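Local coordinates for protein mitomycin biosynthesis 6-O-methyltransferase (Streptomyces lavendulae, PDB 3GWZ) that transfers a methyl group from S-adenosyl-L-methionine to the quinone hydroxyl of 6-demethylmitomycins A and B, forming mitomycins A and B, at residues Gln193-Tyr198 against Arg352-Ala358; Gly202-Ala206 against Pro225-Gly229; Pro266-Tyr272 against Ile293-Lys298; Val305-Ile310 against Glu333-Phe339. One frame throughout, in Å; residues are numbered along the deposited sequence. Where two conformers were deposited one is given.

Contact 1: Gln193-Tyr198 against Arg352-Ala358; sequences QVAAAY and RSLPCGA
Gln193 and Gly357 bring the two backbones nearest, 5.9 Å between their CA atoms, where the last turn of helix 173-197 passes the end of strand 348-355 and the loop that follows it. Tyr198 is the first residue to leave the helix. Gly357, having no side chain, lets the amide of Gln193 lie directly on its backbone, with Gln193 CD 3.7 Å from Gly357 CA. Cys356 SG, set anti to its own N (chi1 -171°), packs against the helix, 3.8 Å from Val194 CG2 and 3.9 Å from Gln193 CB. One turn on, Ala197 CB rests near the Pro355 carbonyl oxygen. Leu354 sends CD1 to the edge of the Tyr198 ring, close to the ring plane, 3.8 Å from Tyr198 CD1. The same methyl also lies over the Arg352 guanidinium, near its rim. The polar ends of Tyr198 and Arg352 both turn to Glu365 on strand 361-368, by a hydrogen bond and a salt bridge. Here a helix packs on the outermost strand, 348-355, of the class I methyltransferase Rossmann-like sheet, which pairs antiparallel with the reversed strand 361-368; the side chain of Val194 is about 8 Å from the bound S-adenosyl-L-homocysteine.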
loop_
_atom_site.group_PDB
_atom_site.type_symbol
_atom_site.label_atom_id
_atom_site.label_comp_id
_atom_site.label_asym_id
_atom_site.label_seq_id
_atom_site.Cartn_x
_atom_site.Cartn_y
_atom_site.Cartn_z
ATOM N N GLN A 193 1.057 25.431 -0.586
ATOM C CA GLN A 193 0.393 26.632 -1.088
ATOM C C GLN A 193 0.799 27.859 -0.283
ATOM O O GLN A 193 1.128 28.900 -0.849
ATOM C CB GLN A 193 -1.135 26.476 -1.054
ATOM C CG GLN A 193 -1.696 25.508 -2.078
ATOM C CD GLN A 193 -3.125 25.092 -1.767
ATOM O OE1 GLN A 193 -3.684 25.461 -0.730
ATOM N NE2 GLN A 193 -3.723 24.319 -2.665
ATOM N N VAL A 194 0.774 27.745 1.042
ATOM C CA VAL A 194 1.145 28.884 1.877
ATOM C C VAL A 194 2.595 29.297 1.638
ATOM O O VAL A 194 2.910 30.485 1.513
ATOM C CB VAL A 194 0.991 28.575 3.376
ATOM C CG1 VAL A 194 1.589 29.694 4.193
ATOM C CG2 VAL A 194 -0.474 28.350 3.745
ATOM N N ALA A 195 3.481 28.306 1.597
ATOM C CA ALA A 195 4.909 28.561 1.429
ATOM C C ALA A 195 5.202 29.242 0.090
ATOM O O ALA A 195 6.215 29.915 -0.068
ATOM C CB ALA A 195 5.700 27.246 1.550
ATOM N N ALA A 196 4.307 29.065 -0.872
ATOM C CA ALA A 196 4.505 29.627 -2.198
ATOM C C ALA A 196 3.801 30.972 -2.339
ATOM O O ALA A 196 4.122 31.755 -3.230
ATOM C CB ALA A 196 4.016 28.650 -3.263
ATOM N N ALA A 197 2.845 31.237 -1.453
ATOM C CA ALA A 197 2.000 32.425 -1.581
ATOM C C ALA A 197 2.447 33.597 -0.714
ATOM O O ALA A 197 1.956 34.715 -0.871
ATOM C CB ALA A 197 0.542 32.075 -1.287
ATOM N N TYR A 198 3.373 33.352 0.200
ATOM C CA TYR A 198 3.824 34.405 1.096
ATOM C C TYR A 198 5.341 34.466 1.135
ATOM O O TYR A 198 6.010 33.447 1.314
ATOM C CB TYR A 198 3.278 34.196 2.515
ATOM C CG TYR A 198 3.529 35.367 3.440
ATOM C CD1 TYR A 198 2.640 36.436 3.494
ATOM C CD2 TYR A 198 4.648 35.400 4.260
ATOM C CE1 TYR A 198 2.863 37.508 4.328
ATOM C CE2 TYR A 198 4.882 36.463 5.096
ATOM C CZ TYR A 198 3.986 37.520 5.129
ATOM O OH TYR A 198 4.208 38.587 5.971
ATOM N N ARG A 352 -3.259 43.125 4.797
ATOM C CA ARG A 352 -3.814 42.682 3.527
ATOM C C ARG A 352 -4.232 41.226 3.624
ATOM O O ARG A 352 -3.889 40.537 4.586
ATOM C CB ARG A 352 -2.804 42.875 2.393
ATOM C CG ARG A 352 -1.517 42.100 2.571
ATOM C CD ARG A 352 -0.431 42.628 1.646
ATOM N NE ARG A 352 0.890 42.132 2.019
ATOM C CZ ARG A 352 1.634 41.330 1.264
ATOM N NH1 ARG A 352 1.192 40.932 0.079
ATOM N NH2 ARG A 352 2.827 40.932 1.691
ATOM N N SER A 353 -4.992 40.764 2.639
ATOM C CA SER A 353 -5.374 39.363 2.582
ATOM C C SER A 353 -5.022 38.809 1.215
ATOM O O SER A 353 -5.267 39.451 0.192
ATOM C CB SER A 353 -6.862 39.170 2.898
ATOM O OG SER A 353 -7.678 39.500 1.789
ATOM N N LEU A 354 -4.432 37.619 1.211
ATOM C CA LEU A 354 -3.901 37.009 0.001
ATOM C C LEU A 354 -4.601 35.689 -0.295
ATOM O O LEU A 354 -5.019 34.975 0.623
ATOM C CB LEU A 354 -2.400 36.761 0.170
ATOM C CG LEU A 354 -1.633 37.966 0.715
ATOM C CD1 LEU A 354 -0.325 37.551 1.375
ATOM C CD2 LEU A 354 -1.395 38.971 -0.403
ATOM N N PRO A 355 -4.726 35.355 -1.585
ATOM C CA PRO A 355 -5.334 34.084 -1.976
ATOM C C PRO A 355 -4.388 32.939 -1.652
ATOM O O PRO A 355 -3.174 33.119 -1.618
ATOM C CB PRO A 355 -5.497 34.225 -3.492
ATOM C CG PRO A 355 -4.457 35.196 -3.898
ATOM C CD PRO A 355 -4.231 36.123 -2.739
ATOM N N CYS A 356 -4.946 31.767 -1.400
ATOM C CA CYS A 356 -4.137 30.617 -1.062
ATOM C C CYS A 356 -4.784 29.376 -1.660
ATOM O O CYS A 356 -5.675 28.777 -1.057
ATOM C CB CYS A 356 -4.020 30.496 0.457
ATOM S SG CYS A 356 -2.837 29.283 0.979
ATOM N N GLY A 357 -4.332 28.993 -2.850
ATOM C CA GLY A 357 -4.867 27.828 -3.529
ATOM C C GLY A 357 -6.371 27.903 -3.711
ATOM O O GLY A 357 -6.986 28.937 -3.450
ATOM N N ALA A 358 -6.963 26.801 -4.159
ATOM C CA ALA A 358 -8.403 26.741 -4.377
ATOM C C ALA A 358 -9.159 26.679 -3.053
ATOM O O ALA A 358 -8.575 26.397 -2.007
ATOM C CB ALA A 358 -8.758 25.546 -5.249
#

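Contact 2: Gly202-Ala206 against Pro225-Gly229; sequences GAATA and PGLRG
The first beta-alpha-beta unit of the methyltransferase sheet begins here: Thr205 and Ala206 open strand 205-209, and Arg228 and Gly229 open the parallel strand 228-233, reached through helix 215-223. Two backbone bonds set the register by gripping Arg228 at both ends, Arg228 N donating to Ala204 O at 3.0 Å and Ala206 N donating to Arg228 O at 2.9 Å. Thr205 pairs with Arg228 and Ala206 with Gly229. The side chains of Thr205 and Arg228 run side by side on one face of the sheet, and Thr205 CG2 sits squarely over the guanidinium, 3.3 Å from Arg228 CZ. The Arg228 chain gets there by starting between its own N and carbonyl carbon (chi1 85°) and then running extended from CG to NE. Parallel pairing of strands joined by a helix is the Rossmann-type crossover shared by class I methyltransferases, and the helix packs on the other face, where Leu227 touches Val220 and Leu221. Leu227 CD1 lies against the loop before the first strand, 3.4 Å from Ala203 O, while Leu227 CD2 reaches Ala206 CB at 4.0 Å. Thr205 OG1 is engaged on the opposite edge of its strand, accepting from the backbone N of Asp270.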
loop_
_atom_site.group_PDB
_atom_site.type_symbol
_atom_site.label_atom_id
_atom_site.label_comp_id
_atom_site.label_asym_id
_atom_site.label_seq_id
_atom_site.Cartn_x
_atom_site.Cartn_y
_atom_site.Cartn_z
ATOM N N GLY A 202 12.196 37.726 4.577
ATOM C CA GLY A 202 12.664 38.736 5.510
ATOM C C GLY A 202 12.666 38.274 6.954
ATOM O O GLY A 202 13.190 38.958 7.830
ATOM N N ALA A 203 12.082 37.109 7.210
ATOM C CA ALA A 203 11.932 36.643 8.583
ATOM C C ALA A 203 13.084 35.748 9.007
ATOM O O ALA A 203 13.526 34.885 8.246
ATOM C CB ALA A 203 10.598 35.913 8.759
ATOM N N ALA A 204 13.565 35.958 10.228
ATOM C CA ALA A 204 14.542 35.057 10.818
ATOM C C ALA A 204 13.866 33.976 11.666
ATOM O O ALA A 204 14.338 32.843 11.728
ATOM C CB ALA A 204 15.556 35.836 11.646
ATOM N N THR A 205 12.753 34.326 12.311
ATOM C CA THR A 205 12.049 33.385 13.179
ATOM C C THR A 205 10.560 33.348 12.886
ATOM O O THR A 205 9.947 34.375 12.602
ATOM C CB THR A 205 12.200 33.747 14.658
ATOM O OG1 THR A 205 11.770 35.098 14.852
ATOM C CG2 THR A 205 13.666 33.593 15.120
ATOM N N ALA A 206 9.988 32.151 12.985
ATOM C CA ALA A 206 8.553 31.941 12.788
ATOM C C ALA A 206 7.989 31.064 13.910
ATOM O O ALA A 206 8.672 30.177 14.432
ATOM C CB ALA A 206 8.308 31.290 11.445
ATOM N N PRO A 225 15.311 28.543 3.657
ATOM C CA PRO A 225 16.444 27.931 4.363
ATOM C C PRO A 225 17.025 28.736 5.529
ATOM O O PRO A 225 17.594 28.129 6.434
ATOM C CB PRO A 225 17.498 27.765 3.259
ATOM C CG PRO A 225 16.713 27.699 1.995
ATOM C CD PRO A 225 15.534 28.607 2.201
ATOM N N GLY A 226 16.908 30.060 5.519
ATOM C CA GLY A 226 17.460 30.846 6.614
ATOM C C GLY A 226 16.546 30.922 7.829
ATOM O O GLY A 226 16.937 31.387 8.898
ATOM N N LEU A 227 15.319 30.452 7.668
ATOM C CA LEU A 227 14.304 30.598 8.706
ATOM C C LEU A 227 14.447 29.552 9.812
ATOM O O LEU A 227 14.835 28.413 9.550
ATOM C CB LEU A 227 12.913 30.490 8.070
ATOM C CG LEU A 227 11.712 30.813 8.957
ATOM C CD1 LEU A 227 11.728 32.272 9.389
ATOM C CD2 LEU A 227 10.426 30.488 8.208
ATOM N N ARG A 228 14.142 29.936 11.050
ATOM C CA ARG A 228 14.003 28.946 12.107
ATOM C C ARG A 228 12.629 29.081 12.748
ATOM O O ARG A 228 12.023 30.150 12.713
ATOM C CB ARG A 228 15.121 29.050 13.145
ATOM C CG ARG A 228 14.898 30.062 14.236
ATOM C CD ARG A 228 15.943 29.883 15.334
ATOM N NE ARG A 228 15.832 30.907 16.368
ATOM C CZ ARG A 228 16.404 32.106 16.292
ATOM N NH1 ARG A 228 17.128 32.430 15.225
ATOM N NH2 ARG A 228 16.251 32.982 17.276
ATOM N N GLY A 229 12.133 28.000 13.327
ATOM C CA GLY A 229 10.748 27.988 13.760
ATOM C C GLY A 229 10.504 27.392 15.123
ATOM O O GLY A 229 11.377 26.740 15.702
#

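Contact 3: Pro266-Tyr272 against Ile293-Lys298; sequences PDGADVY and IATAMK
Tyr272 CG stands anti to its carbonyl carbon (chi1 -68°), which sends the ring back along its own loop until the hydroxyl reaches the end of helix 283-296. Lys298 starts in the same way, but a bend at chi3 (-56°) curls its amine round Gly268 to Asp270. The tyrosine hydroxyl donates to Pro266 O at 2.6 Å, in the carbonyl plane, and accepts from Ala269 N at 2.9 Å in a nearly straight bond. A donated and an accepted bond thus fix its rotation and tie the loop 266-269 to the start of strand 271-275. Beside it, Gly268 N donates to Ala296 O at 2.8 Å, joining the loop to a carbonyl of the helix's last turn. Loop, strand and helix belong to the beta-alpha-beta unit of strand 271-275, helix 283-296 and strand 302-308 in the methyltransferase sheet. Ala296 CB packs 3.6 Å from Pro266 O. Met297, present as selenomethionine, runs past the tyrosine in the opposite direction, with Met297 CG 3.9 Å from Tyr272 CE2. At the outer end, Lys298 NZ forms a salt bridge with Asp270 OD1 at 2.8 Å, meeting that oxygen nearly in line with its C-O bond. The second carboxylate oxygen of Asp270 accepts from Ala204 N in the loop before strand 205-209.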
loop_
_atom_site.group_PDB
_atom_site.type_symbol
_atom_site.label_atom_id
_atom_site.label_comp_id
_atom_site.label_asym_id
_atom_site.label_seq_id
_atom_site.Cartn_x
_atom_site.Cartn_y
_atom_site.Cartn_z
ATOM N N PRO A 266 5.130 32.174 22.405
ATOM C CA PRO A 266 6.545 32.570 22.439
ATOM C C PRO A 266 6.729 34.017 22.012
ATOM O O PRO A 266 6.202 34.445 20.981
ATOM C CB PRO A 266 7.195 31.643 21.412
ATOM C CG PRO A 266 6.318 30.434 21.401
ATOM C CD PRO A 266 4.919 30.932 21.647
ATOM N N ASP A 267 7.501 34.760 22.795
ATOM C CA ASP A 267 7.654 36.185 22.581
ATOM C C ASP A 267 8.705 36.538 21.517
ATOM O O ASP A 267 9.735 35.871 21.385
ATOM C CB ASP A 267 7.984 36.863 23.918
ATOM C CG ASP A 267 8.220 38.347 23.775
ATOM O OD1 ASP A 267 7.249 39.084 23.492
ATOM O OD2 ASP A 267 9.380 38.779 23.951
ATOM N N GLY A 268 8.420 37.586 20.750
ATOM C CA GLY A 268 9.411 38.212 19.895
ATOM C C GLY A 268 9.827 37.531 18.601
ATOM O O GLY A 268 10.950 37.729 18.147
ATOM N N ALA A 269 8.946 36.744 17.990
ATOM C CA ALA A 269 9.257 36.182 16.673
ATOM C C ALA A 269 8.912 37.173 15.565
ATOM O O ALA A 269 8.100 38.071 15.763
ATOM C CB ALA A 269 8.511 34.858 16.456
ATOM N N ASP A 270 9.516 36.993 14.394
ATOM C CA ASP A 270 9.225 37.831 13.232
ATOM C C ASP A 270 7.851 37.546 12.616
ATOM O O ASP A 270 7.141 38.460 12.189
ATOM C CB ASP A 270 10.303 37.639 12.162
ATOM C CG ASP A 270 11.662 38.169 12.598
ATOM O OD1 ASP A 270 11.695 39.148 13.374
ATOM O OD2 ASP A 270 12.691 37.609 12.160
ATOM N N VAL A 271 7.480 36.276 12.542
ATOM C CA VAL A 271 6.189 35.945 11.952
ATOM C C VAL A 271 5.482 34.879 12.781
ATOM O O VAL A 271 6.087 33.877 13.186
ATOM C CB VAL A 271 6.326 35.522 10.465
ATOM C CG1 VAL A 271 7.246 34.309 10.334
ATOM C CG2 VAL A 271 4.953 35.238 9.844
ATOM N N TYR A 272 4.207 35.125 13.068
ATOM C CA TYR A 272 3.374 34.140 13.739
ATOM C C TYR A 272 2.371 33.588 12.739
ATOM O O TYR A 272 1.849 34.328 11.902
ATOM C CB TYR A 272 2.648 34.775 14.928
ATOM C CG TYR A 272 3.603 35.160 16.035
ATOM C CD1 TYR A 272 3.835 34.304 17.100
ATOM C CD2 TYR A 272 4.306 36.362 15.988
ATOM C CE1 TYR A 272 4.730 34.631 18.100
ATOM C CE2 TYR A 272 5.200 36.707 16.991
ATOM C CZ TYR A 272 5.411 35.842 18.039
ATOM O OH TYR A 272 6.299 36.176 19.042
ATOM N N ILE A 293 -1.276 36.856 21.457
ATOM C CA ILE A 293 -0.384 36.949 20.311
ATOM C C ILE A 293 0.102 38.387 20.161
ATOM O O ILE A 293 1.294 38.635 20.027
ATOM C CB ILE A 293 -1.072 36.493 19.006
ATOM C CG1 ILE A 293 -1.400 35.000 19.077
ATOM C CG2 ILE A 293 -0.190 36.782 17.801
ATOM C CD1 ILE A 293 -2.293 34.534 17.938
ATOM N N ALA A 294 -0.824 39.337 20.210
ATOM C CA ALA A 294 -0.463 40.747 20.096
ATOM C C ALA A 294 0.637 41.146 21.091
ATOM O O ALA A 294 1.554 41.893 20.749
ATOM C CB ALA A 294 -1.705 41.632 20.281
ATOM N N THR A 295 0.524 40.646 22.316
ATOM C CA THR A 295 1.487 40.941 23.375
ATOM C C THR A 295 2.884 40.435 23.024
ATOM O O THR A 295 3.893 41.064 23.357
ATOM C CB THR A 295 1.032 40.319 24.708
ATOM O OG1 THR A 295 -0.171 40.966 25.145
ATOM C CG2 THR A 295 2.101 40.476 25.779
ATOM N N ALA A 296 2.933 39.303 22.328
ATOM C CA ALA A 296 4.196 38.649 22.004
ATOM C C ALA A 296 4.862 39.273 20.782
ATOM O O ALA A 296 6.036 39.022 20.508
ATOM C CB ALA A 296 3.973 37.152 21.765
HETATM N N MSE A 297 4.109 40.073 20.039
HETATM C CA MSE A 297 4.602 40.594 18.771
HETATM C C MSE A 297 5.502 41.818 18.934
HETATM O O MSE A 297 5.264 42.673 19.789
HETATM C CB MSE A 297 3.438 40.921 17.834
HETATM C CG MSE A 297 2.723 39.677 17.311
HETATM SE SE MSE A 297 1.102 40.082 16.326
HETATM C CE MSE A 297 1.920 40.925 14.780
ATOM N N LYS A 298 6.541 41.886 18.107
ATOM C CA LYS A 298 7.344 43.095 17.993
ATOM C C LYS A 298 6.644 44.044 17.032
ATOM O O LYS A 298 5.848 43.613 16.197
ATOM C CB LYS A 298 8.742 42.765 17.464
ATOM C CG LYS A 298 9.524 41.812 18.342
ATOM C CD LYS A 298 10.893 41.516 17.752
ATOM C CE LYS A 298 10.787 40.969 16.341
ATOM N NZ LYS A 298 12.076 40.384 15.879
#

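Contact 4: Val305-Ile310 against Glu333-Phe339; sequences VIDNLI and ERSESEF
Asn308, a substrate-binding residue, meets Glu333 through its amide: ND2 donates to Glu333 OE2 at 2.7 Å on the syn side, 30° out of the carboxylate plane. Asn308 CG stands anti to its carbonyl carbon, which turns the amide to the glutamate. Glu333 reaches it because its chain bends at chi2 (-73°), folding the carboxylate back over Asn308 CB; amide and carboxylate planes stand 74° apart. The other oxygen, Glu333 OE1, takes a bond from a water at 2.7 Å and one from His279 ND1. That water also donates to Asn308 O and accepts from Arg334 N, bridging the two backbones. His279 is the probable proton acceptor, consistent with Glu333 positioning the histidine, as the corresponding carboxylate probably does in related plant O-methyltransferases. Asp307 borders the same site, its OD1 bonded to His276 ND1 and Asn308 N.

Beyond the site, strand 302-308 of the Rossmann-like sheet runs out toward the start of helix 336-344. There Ile310 N donates to Arg334 O at 3.0 Å, from well above the carbonyl plane, while Ile310 CG1 packs crosswise on Glu333 CB at 3.7 Å. Leu309 divides its methyls: CD1 lies 3.9 Å from Phe339 CE2, and CD2 lies 3.8 Å from Glu336 CB. Arg334 CB and Val305 CG1 each lie over a face of the Phe339 ring. Ser335 occupies the N-cap position, and its N donates to Glu338 OE1, three residues on. A second water links Ile310 O to Glu336 N in the helix's first turn.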
loop_
_atom_site.group_PDB
_atom_site.type_symbol
_atom_site.label_atom_id
_atom_site.label_comp_id
_atom_site.label_asym_id
_atom_site.label_seq_id
_atom_site.Cartn_x
_atom_site.Cartn_y
_atom_site.Cartn_z
ATOM N N VAL A 305 -3.136 34.995 9.897
ATOM C CA VAL A 305 -4.285 34.172 10.181
ATOM C C VAL A 305 -4.647 33.459 8.880
ATOM O O VAL A 305 -4.979 34.090 7.887
ATOM C CB VAL A 305 -5.472 35.003 10.706
ATOM C CG1 VAL A 305 -6.731 34.138 10.738
ATOM C CG2 VAL A 305 -5.160 35.526 12.098
ATOM N N ILE A 306 -4.538 32.136 8.881
ATOM C CA ILE A 306 -4.780 31.361 7.673
ATOM C C ILE A 306 -6.026 30.514 7.880
ATOM O O ILE A 306 -6.017 29.554 8.646
ATOM C CB ILE A 306 -3.556 30.490 7.334
ATOM C CG1 ILE A 306 -2.317 31.390 7.211
ATOM C CG2 ILE A 306 -3.789 29.697 6.051
ATOM C CD1 ILE A 306 -0.998 30.637 7.163
ATOM N N ASP A 307 -7.118 30.890 7.233
ATOM C CA ASP A 307 -8.364 30.181 7.502
ATOM C C ASP A 307 -9.350 30.284 6.351
ATOM O O ASP A 307 -9.084 30.940 5.339
ATOM C CB ASP A 307 -8.993 30.661 8.823
ATOM C CG ASP A 307 -9.362 29.502 9.752
ATOM O OD1 ASP A 307 -9.809 28.450 9.243
ATOM O OD2 ASP A 307 -9.206 29.637 10.992
ATOM N N ASN A 308 -10.472 29.590 6.501
ATOM C CA ASN A 308 -11.535 29.639 5.520
ATOM C C ASN A 308 -12.278 30.953 5.720
ATOM O O ASN A 308 -12.735 31.241 6.821
ATOM C CB ASN A 308 -12.467 28.436 5.706
ATOM C CG ASN A 308 -11.715 27.104 5.687
ATOM O OD1 ASN A 308 -10.837 26.892 4.855
ATOM N ND2 ASN A 308 -12.056 26.207 6.609
ATOM N N LEU A 309 -12.371 31.768 4.679
ATOM C CA LEU A 309 -13.106 33.022 4.798
ATOM C C LEU A 309 -14.439 32.958 4.072
ATOM O O LEU A 309 -14.512 32.500 2.936
ATOM C CB LEU A 309 -12.285 34.212 4.289
ATOM C CG LEU A 309 -11.553 34.994 5.387
ATOM C CD1 LEU A 309 -10.661 34.071 6.180
ATOM C CD2 LEU A 309 -10.751 36.137 4.802
ATOM N N ILE A 310 -15.483 33.425 4.746
ATOM C CA ILE A 310 -16.817 33.512 4.164
ATOM C C ILE A 310 -16.943 34.798 3.361
ATOM O O ILE A 310 -16.774 35.893 3.907
ATOM C CB ILE A 310 -17.885 33.558 5.262
ATOM C CG1 ILE A 310 -17.846 32.273 6.090
ATOM C CG2 ILE A 310 -19.279 33.823 4.655
ATOM C CD1 ILE A 310 -18.163 31.038 5.281
ATOM N N GLU A 333 -17.031 29.501 10.735
ATOM C CA GLU A 333 -16.219 30.253 9.786
ATOM C C GLU A 333 -16.637 31.704 9.871
ATOM O O GLU A 333 -17.785 32.008 10.225
ATOM C CB GLU A 333 -16.417 29.733 8.356
ATOM C CG GLU A 333 -16.218 28.226 8.191
ATOM C CD GLU A 333 -14.757 27.790 8.280
ATOM O OE1 GLU A 333 -13.921 28.558 8.809
ATOM O OE2 GLU A 333 -14.443 26.663 7.828
ATOM N N ARG A 334 -15.709 32.597 9.543
ATOM C CA ARG A 334 -15.952 34.028 9.628
ATOM C C ARG A 334 -15.590 34.722 8.312
ATOM O O ARG A 334 -14.799 34.198 7.521
ATOM C CB ARG A 334 -15.120 34.631 10.765
ATOM C CG ARG A 334 -15.657 34.350 12.175
ATOM C CD ARG A 334 -14.627 34.789 13.218
ATOM N NE ARG A 334 -15.062 34.515 14.580
ATOM C CZ ARG A 334 -14.664 33.468 15.298
ATOM N NH1 ARG A 334 -13.803 32.585 14.784
ATOM N NH2 ARG A 334 -15.118 33.312 16.537
ATOM N N SER A 335 -16.186 35.890 8.085
ATOM C CA SER A 335 -15.794 36.768 6.984
ATOM C C SER A 335 -14.574 37.574 7.416
ATOM O O SER A 335 -14.243 37.616 8.599
ATOM C CB SER A 335 -16.931 37.730 6.636
ATOM O OG SER A 335 -17.059 38.729 7.633
ATOM N N GLU A 336 -13.901 38.216 6.467
ATOM C CA GLU A 336 -12.760 39.051 6.829
ATOM C C GLU A 336 -13.165 40.185 7.776
ATOM O O GLU A 336 -12.429 40.510 8.691
ATOM C CB GLU A 336 -12.059 39.608 5.584
ATOM C CG GLU A 336 -10.783 40.371 5.891
ATOM C CD GLU A 336 -10.045 40.834 4.639
ATOM O OE1 GLU A 336 -9.968 40.062 3.657
ATOM O OE2 GLU A 336 -9.536 41.974 4.648
ATOM N N SER A 337 -14.338 40.777 7.560
ATOM C CA SER A 337 -14.787 41.877 8.411
ATOM C C SER A 337 -15.080 41.401 9.828
ATOM O O SER A 337 -14.844 42.119 10.802
ATOM C CB SER A 337 -16.016 42.579 7.821
ATOM O OG SER A 337 -17.131 41.712 7.755
ATOM N N GLU A 338 -15.601 40.188 9.950
ATOM C CA GLU A 338 -15.776 39.601 11.271
ATOM C C GLU A 338 -14.436 39.398 11.980
ATOM O O GLU A 338 -14.299 39.711 13.166
ATOM C CB GLU A 338 -16.595 38.304 11.180
ATOM C CG GLU A 338 -18.092 38.590 11.061
ATOM C CD GLU A 338 -18.908 37.389 10.613
ATOM O OE1 GLU A 338 -18.326 36.414 10.096
ATOM O OE2 GLU A 338 -20.142 37.429 10.774
ATOM N N PHE A 339 -13.436 38.889 11.262
ATOM C CA PHE A 339 -12.114 38.748 11.855
ATOM C C PHE A 339 -11.566 40.129 12.243
ATOM O O PHE A 339 -11.014 40.303 13.331
ATOM C CB PHE A 339 -11.136 38.059 10.897
ATOM C CG PHE A 339 -11.107 36.559 11.022
ATOM C CD1 PHE A 339 -10.814 35.952 12.235
ATOM C CD2 PHE A 339 -11.357 35.756 9.919
ATOM C CE1 PHE A 339 -10.790 34.566 12.346
ATOM C CE2 PHE A 339 -11.324 34.371 10.023
ATOM C CZ PHE A 339 -11.038 33.780 11.236
HETATM O O HOH W 1 -13.028 31.068 9.268
HETATM O O HOH W 2 -14.743 37.791 3.671
#

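All four contacts reach the seven-stranded mixed sheet of the methyltransferase domain. Contact 1 joins helix 173-197 to the outermost strand 348-355 and, spanning residues 193 to 358, encloses the other three along the chain, which follow one another as 2, 3 and 4. Contacts 2 and 3 are neighbours, their centres 13 Å apart, because strands 205-209 and 271-275 adjoin; Ala206 packs on Val271 between them. Contacts 1 and 4, 14 Å between centres, meet where Ser353 is hydrogen-bonded to Glu336 and Val194 touches Ile306. Contacts 2 and 4 lie farthest apart, at 26 Å between centres. Contact 4 alone holds a substrate-binding residue, whereas contact 2 lies away from the cofactor and substrate sites.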